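Local coordinates for FERM, ARHGEF and pleckstrin domain-containing protein 2 (Mus musculus, PDB 6D2K), which activates RAC1 as a guanine nucleotide exchange factor and plays a role in semaphorin responses and actin remodelling; this chain is its FERM domain, at residues F53-V56 against W60-L63; E115-T120 against A125-H130; G216-V219 against T224-N227; E20-E25 against Q31-Q36. One frame throughout, in Å; residues are numbered along the deposited sequence.

Contact 1 (F53-V56 against W60-L63)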
loop_
_atom_site.group_PDB
_atom_site.type_symbol
_atom_site.label_atom_id
_atom_site.label_comp_id
_atom_site.label_asym_id
_atom_site.label_seq_id
_atom_site.Cartn_x
_atom_site.Cartn_y
_atom_site.Cartn_z
ATOM N N PHE A 53 0.687 3.611 -10.556
ATOM C CA PHE A 53 1.777 4.132 -11.359
ATOM C C PHE A 53 2.282 5.434 -10.750
ATOM O O PHE A 53 1.576 6.099 -9.996
ATOM C CB PHE A 53 1.360 4.319 -12.822
ATOM C CG PHE A 53 0.155 5.196 -13.011
ATOM C CD1 PHE A 53 0.296 6.535 -13.333
ATOM C CD2 PHE A 53 -1.117 4.671 -12.895
ATOM C CE1 PHE A 53 -0.811 7.336 -13.513
ATOM C CE2 PHE A 53 -2.229 5.463 -13.067
ATOM C CZ PHE A 53 -2.081 6.795 -13.381
ATOM N N LYS A 54 3.524 5.775 -11.055
ATOM C CA LYS A 54 4.147 6.955 -10.481
ATOM C C LYS A 54 4.011 8.100 -11.471
ATOM O O LYS A 54 4.362 7.962 -12.636
ATOM C CB LYS A 54 5.621 6.664 -10.187
ATOM C CG LYS A 54 6.175 7.362 -8.958
ATOM C CD LYS A 54 7.587 6.867 -8.651
ATOM C CE LYS A 54 8.129 7.482 -7.369
ATOM N NZ LYS A 54 9.508 7.011 -7.064
ATOM N N ASN A 55 3.478 9.226 -11.017
ATOM C CA ASN A 55 3.298 10.373 -11.900
ATOM C C ASN A 55 4.563 11.217 -11.988
ATOM O O ASN A 55 5.559 10.927 -11.323
ATOM C CB ASN A 55 2.104 11.219 -11.453
ATOM C CG ASN A 55 2.271 11.773 -10.055
ATOM O OD1 ASN A 55 3.382 11.880 -9.538
ATOM N ND2 ASN A 55 1.157 12.131 -9.435
ATOM N N VAL A 56 4.527 12.253 -12.823
ATOM C CA VAL A 56 5.673 13.141 -12.985
ATOM C C VAL A 56 6.051 13.783 -11.654
ATOM O O VAL A 56 7.230 13.997 -11.368
ATOM C CB VAL A 56 5.403 14.235 -14.045
ATOM C CG1 VAL A 56 3.907 14.442 -14.235
ATOM C CG2 VAL A 56 6.095 15.538 -13.663
ATOM N N TRP A 60 2.580 8.120 -6.125
ATOM C CA TRP A 60 1.854 6.981 -6.672
ATOM C C TRP A 60 0.365 7.269 -6.802
ATOM O O TRP A 60 -0.255 7.835 -5.901
ATOM C CB TRP A 60 2.069 5.743 -5.802
ATOM C CG TRP A 60 3.471 5.239 -5.844
ATOM C CD1 TRP A 60 4.467 5.500 -4.944
ATOM C CD2 TRP A 60 4.043 4.390 -6.842
ATOM N NE1 TRP A 60 5.625 4.859 -5.321
ATOM C CE2 TRP A 60 5.393 4.178 -6.487
ATOM C CE3 TRP A 60 3.550 3.794 -8.005
ATOM C CZ2 TRP A 60 6.247 3.392 -7.250
ATOM C CZ3 TRP A 60 4.397 3.016 -8.760
ATOM C CH2 TRP A 60 5.737 2.819 -8.379
ATOM N N ILE A 61 -0.214 6.861 -7.924
ATOM C CA ILE A 61 -1.647 6.998 -8.121
ATOM C C ILE A 61 -2.276 5.677 -8.593
ATOM O O ILE A 61 -1.647 4.892 -9.298
ATOM C CB ILE A 61 -1.990 8.201 -9.038
ATOM C CG1 ILE A 61 -2.877 7.790 -10.209
ATOM C CG2 ILE A 61 -0.726 8.912 -9.504
ATOM C CD1 ILE A 61 -3.236 8.941 -11.123
ATOM N N TRP A 62 -3.499 5.420 -8.150
ATOM C CA TRP A 62 -4.209 4.191 -8.497
ATOM C C TRP A 62 -4.871 4.231 -9.868
ATOM O O TRP A 62 -5.477 5.238 -10.263
ATOM C CB TRP A 62 -5.285 3.909 -7.451
ATOM C CG TRP A 62 -4.734 3.580 -6.101
ATOM C CD1 TRP A 62 -4.758 4.364 -4.984
ATOM C CD2 TRP A 62 -4.073 2.368 -5.730
ATOM N NE1 TRP A 62 -4.148 3.705 -3.930
ATOM C CE2 TRP A 62 -3.724 2.479 -4.372
ATOM C CE3 TRP A 62 -3.730 1.199 -6.424
ATOM C CZ2 TRP A 62 -3.043 1.463 -3.695
ATOM C CZ3 TRP A 62 -3.075 0.193 -5.749
ATOM C CH2 TRP A 62 -2.742 0.331 -4.395
ATOM N N LEU A 63 -4.769 3.127 -10.597
ATOM C CA LEU A 63 -5.545 2.972 -11.825
ATOM C C LEU A 63 -7.034 2.895 -11.495
ATOM O O LEU A 63 -7.440 2.112 -10.637
ATOM C CB LEU A 63 -5.099 1.714 -12.580
ATOM C CG LEU A 63 -5.716 1.528 -13.969
ATOM C CD1 LEU A 63 -5.096 2.515 -14.949
ATOM C CD2 LEU A 63 -5.494 0.121 -14.455
#
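The carbonyl O of Phe53 takes the N-H of Ile61 at 2.8 Å, nearly in line with its C=O bond, and Trp60 CA lends a weaker C-H contact to the same oxygen. In return Phe53 N donates to Ile61 O at 2.9 Å, in the carbonyl plane, which makes Phe53 and Ile61 an antiparallel hydrogen-bonded pair. Next to it Lys54 and Trp60 form the non-hydrogen-bonded pair, so the two pairs put their side chains on opposite faces of this hairpin of strands 49-54 and 60-62. On the Phe53 face, chi1 of 56° wedges CG between the backbone N and the carbonyl carbon, and the ring lies against the Ile61 side chain in close, perhaps strained contact through CZ. A serine at Phe53 would probably leave the end of Ile61 and, beyond the hairpin, Leu81 of strand 79-85 without their aromatic partner, opening a gap. On the other face the lysine lies over the indole: Lys54 CB stands 4.1 Å from the centroid of the Trp60 six-membered ring, 8° off the normal, and the extended chain runs on with CD 4.0 Å from CZ2. Arg82 makes a cation-pi contact with the same indole. Asn55 ND2 touches Ile61 CG2 at 3.7 Å while its OD1 accepts from Tyr59 N in the turn. The edge strand of the ubiquitin-like lobe is thus joined by two backbone bonds between these segments, plus one between Leu63 and Leu51, with apolar contact on the Phe53 face and, on the other, an indole whose electron-rich face probably suits the aliphatic chain of a lysine.

Contact 2 (E115-T120 against A125-H130)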
loop_
_atom_site.group_PDB
_atom_site.type_symbol
_atom_site.label_atom_id
_atom_site.label_comp_id
_atom_site.label_asym_id
_atom_site.label_seq_id
_atom_site.Cartn_x
_atom_site.Cartn_y
_atom_site.Cartn_z
ATOM N N GLU A 115 10.872 1.977 3.038
ATOM C CA GLU A 115 10.871 2.818 4.235
ATOM C C GLU A 115 9.513 3.460 4.519
ATOM O O GLU A 115 9.426 4.548 5.095
ATOM C CB GLU A 115 11.991 3.863 4.149
ATOM C CG GLU A 115 13.357 3.224 3.902
ATOM C CD GLU A 115 14.477 4.243 3.843
ATOM O OE1 GLU A 115 15.057 4.539 4.905
ATOM O OE2 GLU A 115 14.776 4.731 2.734
ATOM N N ARG A 116 8.452 2.773 4.112
ATOM C CA ARG A 116 7.088 3.162 4.467
ATOM C C ARG A 116 6.666 2.532 5.783
ATOM O O ARG A 116 6.044 3.170 6.630
ATOM C CB ARG A 116 6.121 2.719 3.372
ATOM C CG ARG A 116 6.376 3.392 2.031
ATOM C CD ARG A 116 5.350 2.981 0.987
ATOM N NE ARG A 116 5.958 2.954 -0.340
ATOM C CZ ARG A 116 6.218 4.037 -1.065
ATOM N NH1 ARG A 116 5.910 5.240 -0.595
ATOM N NH2 ARG A 116 6.779 3.917 -2.262
ATOM N N LEU A 117 6.986 1.253 5.930
ATOM C CA LEU A 117 6.688 0.514 7.136
ATOM C C LEU A 117 7.864 0.682 8.069
ATOM O O LEU A 117 8.915 0.079 7.850
ATOM C CB LEU A 117 6.520 -0.975 6.812
ATOM C CG LEU A 117 6.007 -1.863 7.948
ATOM C CD1 LEU A 117 4.659 -1.380 8.382
ATOM C CD2 LEU A 117 5.936 -3.325 7.526
ATOM N N THR A 118 7.717 1.515 9.090
ATOM C CA THR A 118 8.814 1.698 10.027
ATOM C C THR A 118 8.502 1.005 11.350
ATOM O O THR A 118 7.346 0.732 11.671
ATOM C CB THR A 118 9.218 3.180 10.181
ATOM O OG1 THR A 118 8.048 3.990 10.325
ATOM C CG2 THR A 118 9.982 3.653 8.939
ATOM N N CYS A 119 9.550 0.678 12.093
ATOM C CA CYS A 119 9.417 -0.072 13.335
ATOM C C CYS A 119 10.785 -0.110 13.982
ATOM O O CYS A 119 11.758 0.378 13.399
ATOM C CB CYS A 119 8.909 -1.491 13.060
ATOM S SG CYS A 119 9.845 -2.429 11.839
ATOM N N THR A 120 10.866 -0.688 15.178
ATOM C CA THR A 120 12.135 -0.756 15.881
ATOM C C THR A 120 13.117 -1.636 15.121
ATOM O O THR A 120 12.719 -2.439 14.276
ATOM C CB THR A 120 11.966 -1.284 17.317
ATOM O OG1 THR A 120 11.372 -2.595 17.289
ATOM C CG2 THR A 120 11.096 -0.349 18.143
ATOM N N ALA A 125 14.351 -6.543 11.913
ATOM C CA ALA A 125 15.204 -7.720 11.777
ATOM C C ALA A 125 14.389 -9.005 11.895
ATOM O O ALA A 125 14.607 -9.981 11.138
ATOM C CB ALA A 125 16.284 -7.685 12.844
ATOM N N LEU A 126 13.449 -9.015 12.837
ATOM C CA LEU A 126 12.565 -10.164 12.998
ATOM C C LEU A 126 11.684 -10.377 11.763
ATOM O O LEU A 126 11.534 -11.501 11.284
ATOM C CB LEU A 126 11.715 -10.001 14.261
ATOM C CG LEU A 126 10.749 -11.138 14.577
ATOM C CD1 LEU A 126 11.525 -12.460 14.771
ATOM C CD2 LEU A 126 9.914 -10.781 15.809
ATOM N N LEU A 127 11.079 -9.311 11.251
ATOM C CA LEU A 127 10.306 -9.410 10.013
ATOM C C LEU A 127 11.138 -10.011 8.885
ATOM O O LEU A 127 10.685 -10.932 8.192
ATOM C CB LEU A 127 9.801 -8.021 9.575
ATOM C CG LEU A 127 8.561 -7.527 10.300
ATOM C CD1 LEU A 127 8.344 -6.037 10.010
ATOM C CD2 LEU A 127 7.343 -8.327 9.872
ATOM N N ILE A 128 12.332 -9.471 8.670
ATOM C CA ILE A 128 13.189 -9.958 7.596
ATOM C C ILE A 128 13.545 -11.423 7.821
ATOM O O ILE A 128 13.576 -12.194 6.872
ATOM C CB ILE A 128 14.458 -9.111 7.450
ATOM C CG1 ILE A 128 14.074 -7.672 7.109
ATOM C CG2 ILE A 128 15.375 -9.685 6.364
ATOM C CD1 ILE A 128 15.237 -6.695 7.192
ATOM N N SER A 129 13.766 -11.815 9.074
ATOM C CA SER A 129 14.126 -13.211 9.346
ATOM C C SER A 129 13.017 -14.186 8.928
ATOM O O SER A 129 13.294 -15.303 8.466
ATOM C CB SER A 129 14.528 -13.414 10.816
ATOM O OG SER A 129 13.408 -13.378 11.683
ATOM N N HIS A 130 11.766 -13.777 9.102
ATOM C CA HIS A 130 10.641 -14.595 8.648
ATOM C C HIS A 130 10.524 -14.587 7.132
ATOM O O HIS A 130 10.207 -15.621 6.521
ATOM C CB HIS A 130 9.329 -14.159 9.301
ATOM C CG HIS A 130 9.178 -14.658 10.705
ATOM N ND1 HIS A 130 9.158 -13.830 11.805
ATOM C CD2 HIS A 130 9.086 -15.922 11.181
ATOM C CE1 HIS A 130 9.031 -14.564 12.902
ATOM N NE2 HIS A 130 8.988 -15.835 12.545
#
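Leu127 meets the incoming loop with one methyl, CD1, which lies 4.3 Å from Cys119 SG and also touches Leu117. Leu117 answers with CG opposite its own backbone N (chi1 -172°), bringing CD2 within 4.4 Å of Leu127 CD1, whereas Cys119, at chi1 53°, tucks SG between its backbone N and carbonyl carbon. Both distances are those of loose apolar contact, and no hydrogen bond crosses between the segments. Segment 115-120 lies in the link between helix 98-113 and helix 121-136, in the all-helical central lobe of the FERM domain. Glu115 has left helical angles, and its positive phi, with two bonds back into the last turn, makes a Schellman motif; Thr120 is the N-cap of the second helix. Farther along that helix, Ser129 takes chi1 of 74° and turns OG back to Leu126 O at 2.7 Å, and the same hydroxyl is also hydrogen-bonded to His171. The Leu126 carbonyl receives His130 N as well, so it serves two donors. Ile186 of helix 176-187 packs on Leu127, and Leu108 of helix 98-113 on Leu117.

Contact 3 (G216-V219 against T224-N227)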
loop_
_atom_site.group_PDB
_atom_site.type_symbol
_atom_site.label_atom_id
_atom_site.label_comp_id
_atom_site.label_asym_id
_atom_site.label_seq_id
_atom_site.Cartn_x
_atom_site.Cartn_y
_atom_site.Cartn_z
ATOM N N GLY A 216 -10.457 4.804 10.032
ATOM C CA GLY A 216 -10.897 6.156 9.727
ATOM C C GLY A 216 -9.803 7.009 9.114
ATOM O O GLY A 216 -8.801 6.498 8.601
ATOM N N VAL A 217 -10.009 8.323 9.146
ATOM C CA VAL A 217 -9.031 9.253 8.631
ATOM C C VAL A 217 -8.086 9.644 9.743
ATOM O O VAL A 217 -8.507 9.912 10.875
ATOM C CB VAL A 217 -9.712 10.481 8.014
ATOM C CG1 VAL A 217 -8.671 11.474 7.485
ATOM C CG2 VAL A 217 -10.626 10.014 6.899
ATOM N N LEU A 218 -6.801 9.658 9.418
ATOM C CA LEU A 218 -5.763 9.789 10.419
ATOM C C LEU A 218 -4.919 11.033 10.210
ATOM O O LEU A 218 -4.679 11.450 9.075
ATOM C CB LEU A 218 -4.859 8.545 10.403
ATOM C CG LEU A 218 -5.528 7.169 10.386
ATOM C CD1 LEU A 218 -4.450 6.090 10.310
ATOM C CD2 LEU A 218 -6.368 6.938 11.622
ATOM N N VAL A 219 -4.465 11.620 11.314
ATOM C CA VAL A 219 -3.554 12.754 11.263
ATOM C C VAL A 219 -2.275 12.441 12.029
ATOM O O VAL A 219 -2.322 12.056 13.202
ATOM C CB VAL A 219 -4.187 14.040 11.854
ATOM C CG1 VAL A 219 -3.186 15.194 11.800
ATOM C CG2 VAL A 219 -5.437 14.395 11.088
ATOM N N THR A 224 4.393 11.097 14.277
ATOM C CA THR A 224 3.560 10.866 15.448
ATOM C C THR A 224 2.078 11.020 15.130
ATOM O O THR A 224 1.659 12.048 14.598
ATOM C CB THR A 224 3.937 11.822 16.587
ATOM O OG1 THR A 224 5.303 11.594 16.956
ATOM C CG2 THR A 224 3.050 11.585 17.793
ATOM N N LYS A 225 1.290 9.999 15.459
ATOM C CA LYS A 225 -0.148 10.052 15.229
ATOM C C LYS A 225 -0.789 10.950 16.269
ATOM O O LYS A 225 -0.577 10.777 17.475
ATOM C CB LYS A 225 -0.781 8.658 15.277
ATOM C CG LYS A 225 -2.268 8.661 14.919
ATOM C CD LYS A 225 -2.925 7.313 15.156
ATOM C CE LYS A 225 -2.441 6.270 14.170
ATOM N NZ LYS A 225 -3.002 4.912 14.463
ATOM N N ILE A 226 -1.575 11.912 15.805
ATOM C CA ILE A 226 -2.151 12.896 16.707
ATOM C C ILE A 226 -3.685 12.920 16.685
ATOM O O ILE A 226 -4.306 13.498 17.574
ATOM C CB ILE A 226 -1.573 14.300 16.442
ATOM C CG1 ILE A 226 -1.806 14.718 14.996
ATOM C CG2 ILE A 226 -0.078 14.315 16.729
ATOM C CD1 ILE A 226 -1.336 16.129 14.699
ATOM N N ASN A 227 -4.296 12.289 15.682
ATOM C CA ASN A 227 -5.761 12.178 15.627
ATOM C C ASN A 227 -6.233 10.961 14.844
ATOM O O ASN A 227 -5.628 10.577 13.839
ATOM C CB ASN A 227 -6.408 13.409 14.977
ATOM C CG ASN A 227 -6.139 14.695 15.727
ATOM O OD1 ASN A 227 -5.127 15.359 15.497
ATOM N ND2 ASN A 227 -7.066 15.077 16.604
#
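Val219 holds CG1 opposite its backbone N (chi1 179°), while Ile226 places its own CG1 between backbone N and carbonyl carbon (chi1 57°); together these rotations bring the two CG1 atoms to 3.5 Å as the side chains slant across each other. Ile226 CD1 continues along the same valine methyl at 3.6 Å. Asn227 takes a different course: its side chain lies beside that of Val219 and points the same way, CB against CB at 3.9 Å, with OD1 passing near the valine CB.

The backbone explains why one valine meets two consecutive residues. Val219 O accepts from both Ile226 N, at 2.7 Å and almost straight, and Asn227 N, at 3.2 Å and more bent. Val219 N returns a bond to Asn227 O at 3.0 Å. That oxygen also faces Leu218 CA in a C-H contact, just as Lys225 CA approaches Val219 O. One extra residue on the 224-227 side leaves a single carbonyl serving two N-H groups; the short strand axes here run 122° apart.

Ile208 of the adjoining strand 207-213 touches both Val219 and Ile226, extending the apolar patch into the sheet. Lys225 lays CG near Val219 O at 3.8 Å and sends its chain, bent at chi3, past Leu218, with Phe220 and Glu191 also beside it. Two consecutive residues, Ile226 and Asn227, opposite the single Val219 define a classic beta bulge, here set in the hairpin of strands 216-221 and 224-230 at an edge of the PH-like C-terminal lobe's antiparallel sheet.

Contact 4 (E20-E25 against Q31-Q36)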
loop_
_atom_site.group_PDB
_atom_site.type_symbol
_atom_site.label_atom_id
_atom_site.label_comp_id
_atom_site.label_asym_id
_atom_site.label_seq_id
_atom_site.Cartn_x
_atom_site.Cartn_y
_atom_site.Cartn_z
ATOM N N GLU A 20 5.280 -8.720 -16.017
ATOM C CA GLU A 20 4.441 -9.357 -17.019
ATOM C C GLU A 20 3.939 -8.293 -17.983
ATOM O O GLU A 20 3.647 -7.177 -17.570
ATOM C CB GLU A 20 3.273 -10.104 -16.376
ATOM C CG GLU A 20 3.540 -11.579 -16.109
ATOM C CD GLU A 20 3.711 -12.389 -17.392
ATOM O OE1 GLU A 20 4.854 -12.482 -17.873
ATOM O OE2 GLU A 20 2.706 -12.914 -17.926
ATOM N N LEU A 21 3.858 -8.642 -19.264
ATOM C CA LEU A 21 3.451 -7.701 -20.307
ATOM C C LEU A 21 2.002 -7.942 -20.703
ATOM O O LEU A 21 1.587 -9.091 -20.909
ATOM C CB LEU A 21 4.366 -7.853 -21.529
ATOM C CG LEU A 21 5.865 -7.770 -21.224
ATOM C CD1 LEU A 21 6.682 -8.186 -22.439
ATOM C CD2 LEU A 21 6.267 -6.373 -20.771
ATOM N N PHE A 22 1.222 -6.866 -20.786
ATOM C CA PHE A 22 -0.190 -6.969 -21.153
ATOM C C PHE A 22 -0.485 -6.024 -22.300
ATOM O O PHE A 22 -0.181 -4.839 -22.221
ATOM C CB PHE A 22 -1.095 -6.627 -19.969
ATOM C CG PHE A 22 -0.957 -7.575 -18.812
ATOM C CD1 PHE A 22 -1.880 -8.578 -18.609
ATOM C CD2 PHE A 22 0.100 -7.453 -17.934
ATOM C CE1 PHE A 22 -1.751 -9.453 -17.539
ATOM C CE2 PHE A 22 0.241 -8.320 -16.876
ATOM C CZ PHE A 22 -0.682 -9.325 -16.675
ATOM N N ASP A 23 -1.076 -6.554 -23.362
ATOM C CA ASP A 23 -1.444 -5.734 -24.507
ATOM C C ASP A 23 -2.927 -5.413 -24.444
ATOM O O ASP A 23 -3.764 -6.302 -24.319
ATOM C CB ASP A 23 -1.090 -6.460 -25.805
ATOM C CG ASP A 23 0.400 -6.633 -25.978
ATOM O OD1 ASP A 23 1.134 -5.636 -25.810
ATOM O OD2 ASP A 23 0.842 -7.760 -26.280
ATOM N N ILE A 24 -3.258 -4.130 -24.506
ATOM C CA ILE A 24 -4.640 -3.722 -24.323
ATOM C C ILE A 24 -4.961 -2.517 -25.191
ATOM O O ILE A 24 -4.085 -1.702 -25.479
ATOM C CB ILE A 24 -4.910 -3.385 -22.853
ATOM C CG1 ILE A 24 -6.409 -3.264 -22.581
ATOM C CG2 ILE A 24 -4.181 -2.115 -22.462
ATOM C CD1 ILE A 24 -6.757 -3.352 -21.115
ATOM N N GLU A 25 -6.219 -2.413 -25.608
ATOM C CA GLU A 25 -6.668 -1.242 -26.352
ATOM C C GLU A 25 -6.729 -0.053 -25.417
ATOM O O GLU A 25 -7.373 -0.112 -24.374
ATOM C CB GLU A 25 -8.033 -1.487 -26.986
ATOM C CG GLU A 25 -8.008 -2.551 -28.062
ATOM C CD GLU A 25 -9.385 -2.871 -28.598
ATOM O OE1 GLU A 25 -10.180 -3.495 -27.863
ATOM O OE2 GLU A 25 -9.668 -2.500 -29.757
ATOM N N GLN A 31 -10.615 -1.558 -15.686
ATOM C CA GLN A 31 -11.042 -2.890 -15.260
ATOM C C GLN A 31 -10.559 -4.004 -16.190
ATOM O O GLN A 31 -10.233 -5.100 -15.739
ATOM C CB GLN A 31 -12.565 -2.945 -15.133
ATOM C CG GLN A 31 -13.065 -4.213 -14.469
ATOM C CD GLN A 31 -12.450 -4.424 -13.096
ATOM O OE1 GLN A 31 -12.676 -3.633 -12.178
ATOM N NE2 GLN A 31 -11.675 -5.495 -12.948
ATOM N N VAL A 32 -10.519 -3.734 -17.491
ATOM C CA VAL A 32 -10.045 -4.728 -18.451
ATOM C C VAL A 32 -8.624 -5.216 -18.130
ATOM O O VAL A 32 -8.334 -6.419 -18.183
ATOM C CB VAL A 32 -10.124 -4.188 -19.900
ATOM C CG1 VAL A 32 -9.670 -5.242 -20.888
ATOM C CG2 VAL A 32 -11.547 -3.731 -20.203
ATOM N N LEU A 33 -7.743 -4.283 -17.777
ATOM C CA LEU A 33 -6.372 -4.615 -17.421
ATOM C C LEU A 33 -6.331 -5.285 -16.053
ATOM O O LEU A 33 -5.620 -6.268 -15.865
ATOM C CB LEU A 33 -5.492 -3.361 -17.413
ATOM C CG LEU A 33 -4.054 -3.579 -16.925
ATOM C CD1 LEU A 33 -3.308 -4.637 -17.749
ATOM C CD2 LEU A 33 -3.287 -2.250 -16.915
ATOM N N LEU A 34 -7.086 -4.733 -15.109
ATOM C CA LEU A 34 -7.153 -5.288 -13.761
ATOM C C LEU A 34 -7.542 -6.768 -13.830
ATOM O O LEU A 34 -6.865 -7.621 -13.264
ATOM C CB LEU A 34 -8.140 -4.495 -12.901
ATOM C CG LEU A 34 -7.781 -3.036 -12.576
ATOM C CD1 LEU A 34 -8.974 -2.263 -12.055
ATOM C CD2 LEU A 34 -6.622 -2.959 -11.582
ATOM N N THR A 35 -8.609 -7.067 -14.562
ATOM C CA THR A 35 -9.067 -8.449 -14.717
ATOM C C THR A 35 -8.062 -9.376 -15.420
ATOM O O THR A 35 -7.925 -10.542 -15.042
ATOM C CB THR A 35 -10.444 -8.503 -15.413
ATOM O OG1 THR A 35 -11.431 -7.894 -14.566
ATOM C CG2 THR A 35 -10.845 -9.945 -15.693
ATOM N N GLN A 36 -7.352 -8.879 -16.432
ATOM C CA GLN A 36 -6.307 -9.686 -17.050
ATOM C C GLN A 36 -5.231 -10.019 -16.020
ATOM O O GLN A 36 -4.704 -11.130 -15.997
ATOM C CB GLN A 36 -5.696 -8.997 -18.282
ATOM C CG GLN A 36 -6.650 -8.903 -19.472
ATOM C CD GLN A 36 -5.960 -8.484 -20.769
ATOM O OE1 GLN A 36 -4.732 -8.398 -20.840
ATOM N NE2 GLN A 36 -6.755 -8.227 -21.803
HETATM O O HOH W 1 -2.824 -9.035 -22.715
#
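Ile24 drives CD1 against Val32 CG1 at 3.5 Å, a tight carbon pair, and the same methyl lies 3.9 Å from Leu33 CB, so the isoleucine tip meets two neighbouring residues of the helix. Leu33 also sends CD1 to Phe22 CB at 3.7 Å, the two side chains crossing at about a right angle. About one turn on, Gln36 lies beside the Phe22 ring: OE1 comes in at the ring edge, near its plane, 3.6 Å from CD1, and the ring and amide planes are 39° apart. With chi1 of -69° and an extended chain beyond CG, the glutamine runs past the phenylalanine in the opposite direction and brings OE1 within reach of a water. That water donates to Gln36 OE1 at 2.7 Å and accepts from Asp23 N at 3.1 Å, tying amide to strand. An alanine in place of Phe22 would keep the CB that Leu33 CD1 touches but would probably leave the Gln36 chain without the ring edge beside it, and a gap where the ring now sits. Further out, Val37 and His40 of the same helix also touch Phe22, Ile69 of helix 69-73 meets both Ile24 and Leu33, and Asp23 turns its carboxylate to a salt bridge with Arg9. Helix 30-41 thus packs on the sheet of the ubiquitin-like lobe through apolar contacts, while the water-bridged amide of partly exposed Gln36 joins the strand without a direct bond.

Overall arrangement
The four contacts sample all three lobes of the FERM domain. Contacts 1 and 4 share the N-terminal ubiquitin-like lobe, at opposite edges of one five-stranded sheet, their centres about 17 Å apart; Leu63 CD2 and Leu33 CD2 meet at 4.1 Å between them. Contact 2 belongs to the helical central lobe, about 25 Å from contact 1 by centres, yet the two touch across the lobe boundary, where Trp60 NE1 packs 3.4 Å from Arg116 NH2. Contact 3, in the PH-like lobe, stays separate: its nearest atoms lie about 9 Å from contact 2 and about 14 Å from contact 1. Contacts 3 and 4 are farthest apart, their centres about 36 Å from each other.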